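Local coordinates for FEZ-1 protein (Fluoribacter gormanii, PDB 5WCK), which probably hydrolyses beta-lactam antibiotics as a monomeric subclass B3 metallo-beta-lactamase with two zinc ions in its active site, at residues A[4-18]-A[45-59]. The protein carries 2 engineered substitutions. Sequence-based numbering, arbitrary orientation.
With SO4 (sulfate ion), chain E.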
loop_
_atom_site.group_PDB
_atom_site.type_symbol
_atom_site.label_atom_id
_atom_site.label_comp_id
_atom_site.label_asym_id
_atom_site.label_seq_id
_atom_site.Cartn_x
_atom_site.Cartn_y
_atom_site.Cartn_z
ATOM N N MET A 4 5.742 -10.684 13.563
ATOM C CA MET A 4 6.921 -10.233 12.836
ATOM C C MET A 4 6.941 -10.935 11.479
ATOM O O MET A 4 6.965 -12.161 11.394
ATOM C CB MET A 4 8.214 -10.557 13.606
ATOM C CG MET A 4 9.512 -10.221 12.857
ATOM S SD MET A 4 9.817 -8.450 12.501
ATOM C CE MET A 4 10.377 -8.646 10.813
ATOM N N PRO A 5 6.932 -10.189 10.355
ATOM C CA PRO A 5 7.085 -10.825 9.055
ATOM C C PRO A 5 8.437 -11.541 8.888
ATOM O O PRO A 5 9.443 -11.162 9.520
ATOM C CB PRO A 5 7.040 -9.658 8.057
ATOM C CG PRO A 5 6.455 -8.490 8.809
ATOM C CD PRO A 5 6.763 -8.729 10.270
ATOM N N ASN A 6 8.457 -12.499 7.963
ATOM C CA ASN A 6 9.649 -13.198 7.559
ATOM C C ASN A 6 10.190 -12.584 6.273
ATOM O O ASN A 6 9.430 -12.007 5.496
ATOM C CB ASN A 6 9.352 -14.673 7.323
ATOM C CG ASN A 6 8.795 -15.307 8.574
ATOM O OD1 ASN A 6 9.514 -15.403 9.573
ATOM N ND2 ASN A 6 7.534 -15.714 8.536
ATOM N N PRO A 7 11.505 -12.700 5.993
ATOM C CA PRO A 7 12.048 -12.224 4.732
ATOM C C PRO A 7 11.432 -12.956 3.531
ATOM O O PRO A 7 10.948 -14.106 3.622
ATOM C CB PRO A 7 13.561 -12.470 4.810
ATOM C CG PRO A 7 13.773 -13.352 6.017
ATOM C CD PRO A 7 12.553 -13.227 6.896
ATOM N N PHE A 8 11.438 -12.255 2.401
ATOM C CA PHE A 8 10.919 -12.795 1.174
ATOM C C PHE A 8 11.896 -12.435 0.073
ATOM O O PHE A 8 12.446 -11.344 0.084
ATOM C CB PHE A 8 9.523 -12.238 0.853
ATOM C CG PHE A 8 8.760 -13.051 -0.156
ATOM C CD1 PHE A 8 7.992 -14.140 0.240
ATOM C CD2 PHE A 8 8.872 -12.810 -1.514
ATOM C CE1 PHE A 8 7.332 -14.921 -0.688
ATOM C CE2 PHE A 8 8.229 -13.607 -2.442
ATOM C CZ PHE A 8 7.430 -14.647 -2.030
ATOM N N PRO A 9 12.173 -13.324 -0.892
ATOM C CA PRO A 9 13.129 -12.991 -1.951
ATOM C C PRO A 9 12.600 -11.873 -2.828
ATOM O O PRO A 9 11.455 -11.936 -3.286
ATOM C CB PRO A 9 13.256 -14.271 -2.790
ATOM C CG PRO A 9 12.080 -15.122 -2.396
ATOM C CD PRO A 9 11.662 -14.695 -1.012
ATOM N N PRO A 10 13.399 -10.818 -3.097
ATOM C CA PRO A 10 12.937 -9.737 -3.965
ATOM C C PRO A 10 12.920 -10.200 -5.425
ATOM O O PRO A 10 13.675 -11.118 -5.808
ATOM C CB PRO A 10 13.963 -8.632 -3.696
ATOM C CG PRO A 10 15.250 -9.395 -3.389
ATOM C CD PRO A 10 14.774 -10.607 -2.610
ATOM N N PHE A 11 12.082 -9.576 -6.258
ATOM C CA PHE A 11 11.940 -9.992 -7.635
ATOM C C PHE A 11 11.302 -8.871 -8.451
ATOM O O PHE A 11 10.703 -7.962 -7.875
ATOM C CB PHE A 11 11.130 -11.291 -7.765
ATOM C CG PHE A 11 9.706 -11.195 -7.292
ATOM C CD1 PHE A 11 9.409 -11.346 -5.948
ATOM C CD2 PHE A 11 8.680 -10.941 -8.188
ATOM C CE1 PHE A 11 8.096 -11.252 -5.517
ATOM C CE2 PHE A 11 7.373 -10.837 -7.754
ATOM C CZ PHE A 11 7.094 -10.986 -6.422
ATOM N N ARG A 12 11.470 -8.951 -9.765
ATOM C CA ARG A 12 10.791 -8.066 -10.689
ATOM C C ARG A 12 9.364 -8.567 -10.934
ATOM O O ARG A 12 9.152 -9.703 -11.370
ATOM C CB ARG A 12 11.577 -7.954 -11.997
ATOM C CG ARG A 12 11.114 -6.830 -12.903
ATOM C CD ARG A 12 12.152 -6.488 -13.957
ATOM N NE ARG A 12 12.180 -7.550 -14.939
ATOM C CZ ARG A 12 11.330 -7.650 -15.950
ATOM N NH1 ARG A 12 10.435 -6.697 -16.150
ATOM N NH2 ARG A 12 11.374 -8.695 -16.765
ATOM N N ILE A 13 8.373 -7.689 -10.712
ATOM C CA ILE A 13 6.973 -8.022 -10.942
ATOM C C ILE A 13 6.660 -7.885 -12.437
ATOM O O ILE A 13 6.183 -8.793 -13.074
ATOM C CB ILE A 13 6.045 -7.143 -10.081
ATOM C CG1 ILE A 13 6.267 -7.367 -8.581
ATOM C CG2 ILE A 13 4.586 -7.357 -10.482
ATOM C CD1 ILE A 13 5.696 -6.299 -7.651
ATOM N N ALA A 14 6.948 -6.714 -12.997
ATOM C CA ALA A 14 6.665 -6.387 -14.407
ATOM C C ALA A 14 7.310 -5.037 -14.694
ATOM O O ALA A 14 7.403 -4.212 -13.805
ATOM C CB ALA A 14 5.177 -6.314 -14.647
ATOM N N GLY A 15 7.746 -4.821 -15.938
ATOM C CA GLY A 15 8.356 -3.536 -16.296
ATOM C C GLY A 15 9.444 -3.153 -15.300
ATOM O O GLY A 15 10.335 -3.956 -14.991
ATOM N N ASN A 16 9.337 -1.935 -14.753
ATOM C CA ASN A 16 10.314 -1.425 -13.789
ATOM C C ASN A 16 9.782 -1.443 -12.350
ATOM O O ASN A 16 10.313 -0.696 -11.507
ATOM C CB ASN A 16 10.793 -0.017 -14.183
ATOM C CG ASN A 16 9.705 1.040 -14.207
ATOM O OD1 ASN A 16 8.541 0.728 -14.433
ATOM N ND2 ASN A 16 10.086 2.307 -14.052
ATOM N N LEU A 17 8.839 -2.344 -12.058
ATOM C CA LEU A 17 8.258 -2.489 -10.728
ATOM C C LEU A 17 8.746 -3.799 -10.109
ATOM O O LEU A 17 8.589 -4.877 -10.717
ATOM C CB LEU A 17 6.728 -2.476 -10.836
ATOM C CG LEU A 17 5.962 -2.791 -9.549
ATOM C CD1 LEU A 17 6.122 -1.705 -8.525
ATOM C CD2 LEU A 17 4.490 -2.998 -9.854
ATOM N N TYR A 18 9.330 -3.677 -8.916
ATOM C CA TYR A 18 9.943 -4.771 -8.176
ATOM C C TYR A 18 9.272 -4.911 -6.810
ATOM O O TYR A 18 8.809 -3.929 -6.201
ATOM C CB TYR A 18 11.436 -4.517 -7.948
ATOM C CG TYR A 18 12.237 -4.403 -9.216
ATOM C CD1 TYR A 18 12.218 -3.252 -9.987
ATOM C CD2 TYR A 18 13.002 -5.470 -9.671
ATOM C CE1 TYR A 18 12.930 -3.169 -11.168
ATOM C CE2 TYR A 18 13.745 -5.382 -10.842
ATOM C CZ TYR A 18 13.712 -4.225 -11.592
ATOM O OH TYR A 18 14.415 -4.112 -12.773
ATOM N N ALA A 45 11.761 -2.764 12.230
ATOM C CA ALA A 45 12.552 -3.993 12.067
ATOM C C ALA A 45 12.691 -4.413 10.597
ATOM O O ALA A 45 13.591 -5.169 10.258
ATOM C CB ALA A 45 11.920 -5.103 12.876
ATOM N N ASN A 46 11.787 -3.949 9.719
ATOM C CA ASN A 46 11.829 -4.365 8.330
ATOM C C ASN A 46 12.706 -3.434 7.481
ATOM O O ASN A 46 12.995 -3.779 6.333
ATOM C CB ASN A 46 10.427 -4.409 7.714
ATOM C CG ASN A 46 9.488 -5.344 8.441
ATOM O OD1 ASN A 46 8.350 -4.979 8.705
ATOM N ND2 ASN A 46 9.959 -6.529 8.814
ATOM N N VAL A 47 13.111 -2.271 8.006
ATOM C CA VAL A 47 13.898 -1.318 7.198
ATOM C C VAL A 47 15.215 -1.958 6.752
ATOM O O VAL A 47 15.590 -1.901 5.581
ATOM C CB VAL A 47 14.075 0.040 7.905
ATOM C CG1 VAL A 47 15.054 0.945 7.176
ATOM C CG2 VAL A 47 12.746 0.758 8.061
ATOM N N PRO A 48 16.008 -2.640 7.614
ATOM C CA PRO A 48 17.196 -3.320 7.096
ATOM C C PRO A 48 16.891 -4.407 6.060
ATOM O O PRO A 48 17.720 -4.671 5.182
ATOM C CB PRO A 48 17.864 -3.933 8.341
ATOM C CG PRO A 48 17.263 -3.191 9.495
ATOM C CD PRO A 48 15.886 -2.715 9.073
ATOM N N MET A 49 15.702 -5.023 6.153
ATOM C CA MET A 49 15.288 -6.060 5.222
ATOM C C MET A 49 15.003 -5.438 3.846
ATOM O O MET A 49 15.335 -6.014 2.806
ATOM C CB MET A 49 14.056 -6.810 5.741
ATOM C CG MET A 49 14.331 -7.518 7.048
ATOM S SD MET A 49 12.842 -8.095 7.903
ATOM C CE MET A 49 12.242 -9.302 6.754
ATOM N N ILE A 50 14.313 -4.293 3.859
ATOM C CA ILE A 50 14.021 -3.558 2.604
ATOM C C ILE A 50 15.346 -3.139 1.951
ATOM O O ILE A 50 15.542 -3.350 0.741
ATOM C CB ILE A 50 13.072 -2.377 2.867
ATOM C CG1 ILE A 50 11.680 -2.877 3.277
ATOM C CG2 ILE A 50 12.986 -1.479 1.640
ATOM C CD1 ILE A 50 10.810 -1.824 3.896
ATOM N N LYS A 51 16.257 -2.558 2.750
ATOM C CA LYS A 51 17.577 -2.171 2.235
ATOM C C LYS A 51 18.257 -3.379 1.590
ATOM O O LYS A 51 18.782 -3.300 0.472
ATOM C CB LYS A 51 18.452 -1.591 3.346
ATOM C CG LYS A 51 19.855 -1.227 2.890
ATOM C CD LYS A 51 20.673 -0.539 3.966
ATOM C CE LYS A 51 22.022 -0.119 3.428
ATOM N NZ LYS A 51 22.800 0.665 4.408
ATOM N N ALA A 52 18.281 -4.514 2.301
ATOM C CA ALA A 52 18.959 -5.701 1.792
ATOM C C ALA A 52 18.311 -6.195 0.489
ATOM O O ALA A 52 19.009 -6.631 -0.432
ATOM C CB ALA A 52 18.995 -6.781 2.853
ATOM N N SER A 53 16.970 -6.131 0.409
ATOM C CA SER A 53 16.259 -6.570 -0.779
ATOM C C SER A 53 16.627 -5.685 -1.979
ATOM O O SER A 53 16.846 -6.158 -3.081
ATOM C CB SER A 53 14.758 -6.572 -0.543
ATOM O OG SER A 53 14.371 -7.664 0.285
ATOM N N ILE A 54 16.651 -4.378 -1.752
ATOM C CA ILE A 54 16.987 -3.425 -2.806
ATOM C C ILE A 54 18.388 -3.739 -3.352
ATOM O O ILE A 54 18.598 -3.762 -4.573
ATOM C CB ILE A 54 16.870 -1.985 -2.286
ATOM C CG1 ILE A 54 15.395 -1.613 -2.080
ATOM C CG2 ILE A 54 17.553 -0.992 -3.218
ATOM C CD1 ILE A 54 15.166 -0.335 -1.325
ATOM N N LYS A 55 19.325 -3.960 -2.423
ATOM C CA LYS A 55 20.734 -4.189 -2.803
ATOM C C LYS A 55 20.899 -5.559 -3.474
ATOM O O LYS A 55 21.704 -5.696 -4.411
ATOM C CB LYS A 55 21.621 -3.957 -1.579
ATOM C CG LYS A 55 21.652 -2.504 -1.127
ATOM C CD LYS A 55 22.376 -2.232 0.175
ATOM C CE LYS A 55 23.833 -2.649 0.178
ATOM N NZ LYS A 55 24.609 -1.927 -0.858
ATOM N N LYS A 56 20.112 -6.559 -3.046
ATOM C CA LYS A 56 20.126 -7.878 -3.649
ATOM C C LYS A 56 19.743 -7.822 -5.133
ATOM O O LYS A 56 20.265 -8.578 -5.958
ATOM C CB LYS A 56 19.181 -8.819 -2.897
ATOM C CG LYS A 56 19.066 -10.216 -3.485
ATOM C CD LYS A 56 20.359 -10.999 -3.458
ATOM C CE LYS A 56 20.145 -12.423 -3.936
ATOM N NZ LYS A 56 21.394 -13.220 -3.916
ATOM N N LEU A 57 18.819 -6.918 -5.481
ATOM C CA LEU A 57 18.403 -6.716 -6.856
ATOM C C LEU A 57 19.460 -5.954 -7.659
ATOM O O LEU A 57 19.278 -5.806 -8.858
ATOM C CB LEU A 57 17.074 -5.948 -6.902
ATOM C CG LEU A 57 15.851 -6.701 -6.393
ATOM C CD1 LEU A 57 14.676 -5.744 -6.242
ATOM C CD2 LEU A 57 15.488 -7.865 -7.305
ATOM N N GLY A 58 20.497 -5.439 -6.991
ATOM C CA GLY A 58 21.574 -4.710 -7.671
ATOM C C GLY A 58 21.379 -3.209 -7.700
ATOM O O GLY A 58 22.112 -2.518 -8.392
ATOM N N PHE A 59 20.408 -2.698 -6.935
ATOM C CA PHE A 59 20.129 -1.288 -6.850
ATOM C C PHE A 59 20.767 -0.700 -5.588
ATOM O O PHE A 59 21.262 -1.424 -4.712
ATOM C CB PHE A 59 18.613 -1.075 -6.922
ATOM C CG PHE A 59 17.990 -1.668 -8.155
ATOM C CD1 PHE A 59 18.424 -1.298 -9.415
ATOM C CD2 PHE A 59 16.998 -2.639 -8.069
ATOM C CE1 PHE A 59 17.866 -1.850 -10.552
ATOM C CE2 PHE A 59 16.459 -3.214 -9.207
ATOM C CZ PHE A 59 16.897 -2.824 -10.454
HETATM S S SO4 E . 23.828 1.563 -0.879
HETATM O O1 SO4 E . 24.264 0.973 0.416
HETATM O O2 SO4 E . 25.018 1.907 -1.699
HETATM O O3 SO4 E . 23.082 0.575 -1.635
HETATM O O4 SO4 E . 23.114 2.815 -0.616
HETATM O O HOH W 1 12.073 -8.737 -0.636
#
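The ring of Y18 takes the edge of F59 on one face and the aliphatic CG of R12 on the other. Y18 and F59 form a T-shaped pair, centroids 5.0 Å apart and planes at 72°, in which CE2 and CZ of F59 reach Y18 and the hydroxyl of Y18 lies near the plane of the F59 ring. L57 CD1 approaches the Y18 ring obliquely, 3.8 Å from Y18 CD2, while L57 CD2 turns to the peptide between P10 and F11. G58, with positive phi, closes the helix in a Schellman motif, and its sequence neighbours L57 and F59 both pack on Y18. Further along, P10 sits on the last turns of helix 47-56: its CB meets CG of L57 at 3.8 Å, and its CG lies 3.6 Å from the carbonyl O of S53. One water joins the segments here, donating to F8 O and accepting from S53 OG, each at 2.7 Å. Near the helix start, the side chain of M49, bent at chi3 (65°), brings its CE methyl within 3.6 Å of P7 CA. N46 ND2 gives M49 SD a weak hydrogen bond, while N46 OD1 receives the backbone N-H of L43. With no direct hydrogen bond between the segments, apolar packing and one bridging water hold the N-terminal arm and sheet-edge hairpin against this helix of the αβ/βα metallo-beta-lactamase sandwich, the N46 side chain about 7 Å from that of zinc ligand D75.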